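Local atomic coordinates of type VI immunity protein Atu4351 (PDB entry 6ITW), a protein that probably acts as the immunity partner of a type VI secretion effector, protecting the bacterium that makes it from that toxin. Residues Y56-N61 and L87-F92. Numbering follows the deposited sequence.
Sequences YFQFCN and LGFSAF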
loop_
_atom_site.group_PDB
_atom_site.type_symbol
_atom_site.label_atom_id
_atom_site.label_comp_id
_atom_site.label_asym_id
_atom_site.label_seq_id
_atom_site.Cartn_x
_atom_site.Cartn_y
_atom_site.Cartn_z
ATOM N N TYR A 56 11.047 -3.687 3.409
ATOM C CA TYR A 56 10.108 -2.909 4.210
ATOM C C TYR A 56 9.083 -2.194 3.335
ATOM O O TYR A 56 7.964 -1.913 3.786
ATOM C CB TYR A 56 10.893 -1.913 5.063
ATOM C CG TYR A 56 10.147 -1.302 6.213
ATOM C CD1 TYR A 56 10.144 -1.913 7.470
ATOM C CD2 TYR A 56 9.471 -0.094 6.058
ATOM C CE1 TYR A 56 9.465 -1.344 8.542
ATOM C CE2 TYR A 56 8.798 0.487 7.113
ATOM C CZ TYR A 56 8.794 -0.146 8.356
ATOM O OH TYR A 56 8.127 0.432 9.404
ATOM N N PHE A 57 9.453 -1.884 2.091
ATOM C CA PHE A 57 8.551 -1.339 1.086
ATOM C C PHE A 57 9.048 -1.803 -0.278
ATOM O O PHE A 57 10.246 -1.978 -0.487
ATOM C CB PHE A 57 8.471 0.199 1.163
ATOM C CG PHE A 57 7.491 0.825 0.174
ATOM C CD1 PHE A 57 6.147 1.007 0.506
ATOM C CD2 PHE A 57 7.924 1.251 -1.078
ATOM C CE1 PHE A 57 5.258 1.601 -0.397
ATOM C CE2 PHE A 57 7.047 1.828 -1.990
ATOM C CZ PHE A 57 5.711 2.007 -1.653
ATOM N N GLN A 58 8.123 -2.045 -1.190
ATOM C CA GLN A 58 8.470 -2.382 -2.558
ATOM C C GLN A 58 7.469 -1.696 -3.467
ATOM O O GLN A 58 6.319 -1.485 -3.078
ATOM C CB GLN A 58 8.453 -3.891 -2.812
ATOM C CG GLN A 58 7.090 -4.528 -2.666
ATOM C CD GLN A 58 7.163 -6.035 -2.669
ATOM O OE1 GLN A 58 6.971 -6.673 -3.709
ATOM N NE2 GLN A 58 7.447 -6.626 -1.494
ATOM N N PHE A 59 7.920 -1.320 -4.663
ATOM C CA PHE A 59 7.032 -0.728 -5.650
ATOM C C PHE A 59 6.471 -1.831 -6.523
ATOM O O PHE A 59 7.088 -2.894 -6.692
ATOM C CB PHE A 59 7.755 0.295 -6.528
ATOM C CG PHE A 59 8.194 1.519 -5.801
ATOM C CD1 PHE A 59 9.446 1.564 -5.170
ATOM C CD2 PHE A 59 7.371 2.639 -5.746
ATOM C CE1 PHE A 59 9.867 2.717 -4.481
ATOM C CE2 PHE A 59 7.785 3.790 -5.062
ATOM C CZ PHE A 59 9.041 3.824 -4.437
ATOM N N CYS A 60 5.290 -1.571 -7.077
ATOM C CA CYS A 60 4.605 -2.556 -7.896
ATOM C C CYS A 60 4.007 -1.874 -9.117
ATOM O O CYS A 60 3.735 -0.671 -9.117
ATOM C CB CYS A 60 3.501 -3.290 -7.106
ATOM S SG CYS A 60 2.097 -2.239 -6.560
ATOM N N ASN A 61 3.795 -2.670 -10.157
ATOM C CA ASN A 61 3.104 -2.198 -11.345
ATOM C C ASN A 61 1.605 -2.124 -11.079
ATOM O O ASN A 61 0.979 -3.164 -10.858
ATOM C CB ASN A 61 3.417 -3.128 -12.520
ATOM C CG ASN A 61 2.926 -2.582 -13.848
ATOM O OD1 ASN A 61 1.835 -1.993 -13.937
ATOM N ND2 ASN A 61 3.740 -2.763 -14.894
ATOM N N LEU A 87 0.492 1.532 -6.077
ATOM C CA LEU A 87 1.847 1.919 -6.460
ATOM C C LEU A 87 2.935 1.104 -5.775
ATOM O O LEU A 87 4.031 0.967 -6.335
ATOM C CB LEU A 87 2.087 3.402 -6.158
ATOM C CG LEU A 87 1.035 4.364 -6.718
ATOM C CD1 LEU A 87 1.368 5.793 -6.323
ATOM C CD2 LEU A 87 0.905 4.224 -8.237
ATOM N N GLY A 88 2.667 0.578 -4.582
ATOM C CA GLY A 88 3.638 -0.210 -3.841
ATOM C C GLY A 88 3.003 -0.699 -2.558
ATOM O O GLY A 88 1.865 -0.344 -2.229
ATOM N N PHE A 89 3.748 -1.521 -1.814
ATOM C CA PHE A 89 3.213 -1.966 -0.532
ATOM C C PHE A 89 4.315 -2.294 0.469
ATOM O O PHE A 89 5.413 -2.731 0.107
ATOM C CB PHE A 89 2.275 -3.179 -0.692
ATOM C CG PHE A 89 2.728 -4.190 -1.727
ATOM C CD1 PHE A 89 3.560 -5.251 -1.370
ATOM C CD2 PHE A 89 2.277 -4.105 -3.046
ATOM C CE1 PHE A 89 3.939 -6.204 -2.306
ATOM C CE2 PHE A 89 2.647 -5.059 -3.992
ATOM C CZ PHE A 89 3.482 -6.105 -3.622
ATOM N N SER A 90 3.990 -2.088 1.743
ATOM C CA SER A 90 4.828 -2.538 2.845
ATOM C C SER A 90 5.092 -4.032 2.781
ATOM O O SER A 90 4.522 -4.752 1.948
ATOM C CB SER A 90 4.167 -2.211 4.184
ATOM O OG SER A 90 3.179 -3.190 4.496
ATOM N N ALA A 91 5.925 -4.505 3.708
ATOM C CA ALA A 91 6.249 -5.917 3.822
ATOM C C ALA A 91 5.060 -6.775 4.254
ATOM O O ALA A 91 5.121 -8.009 4.127
ATOM C CB ALA A 91 7.393 -6.073 4.824
ATOM N N PHE A 92 4.004 -6.161 4.789
ATOM C CA PHE A 92 2.806 -6.868 5.220
ATOM C C PHE A 92 1.616 -6.611 4.296
ATOM O O PHE A 92 0.470 -6.886 4.669
ATOM C CB PHE A 92 2.459 -6.488 6.660
ATOM C CG PHE A 92 3.613 -6.662 7.612
ATOM C CD1 PHE A 92 3.821 -7.874 8.258
ATOM C CD2 PHE A 92 4.513 -5.629 7.824
ATOM C CE1 PHE A 92 4.902 -8.048 9.101
ATOM C CE2 PHE A 92 5.596 -5.797 8.680
ATOM C CZ PHE A 92 5.790 -7.005 9.320
HETATM O O HOH W 1 7.581 -4.801 0.598
#
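Q58 and F89 form a hydrogen-bonded pair between antiparallel strands, with both side chains on one face of the sheet. F89 N donates to Q58 O at 2.9 Å, and Q58 N donates back to F89 O at 3.1 Å. Two residues on, C60 N gives a nearly straight bond (171°) to L87 O, although the donor sits above that carbonyl plane.

The tight part lies around the F89 ring. Q58 CG stands over one face of this ring, 4.0 Å from its centroid, in a CH-pi contact. The amide crosses the ring obliquely, planes 31° apart, with Q58 CD 3.2 Å from F89 CE1. C60 comes to the CE2 side of the same ring, its CB 3.7 Å from F89 CE2. Q58 OE1 accepts from G168 N, and Q58 NE2 donates to Q169 O. NE2 also donates to a water that in turn donates to F89 O.

On the other face of the sheet, F57 has CG anti to its backbone N (chi1 -177°), and its ring reaches back to the neighbouring strand. F57 CZ lies 3.7 Å from G88 CA, against bare backbone.

The contact is looser toward Y56, where A91 N makes a weak 3.3 Å bond to Y56 O. There S90 OG accepts from F92 N, forming an ST turn. L87 and G88 both pair with L96 as a classic beta bulge, in the GAD-like part of the mixed, largely antiparallel sheet.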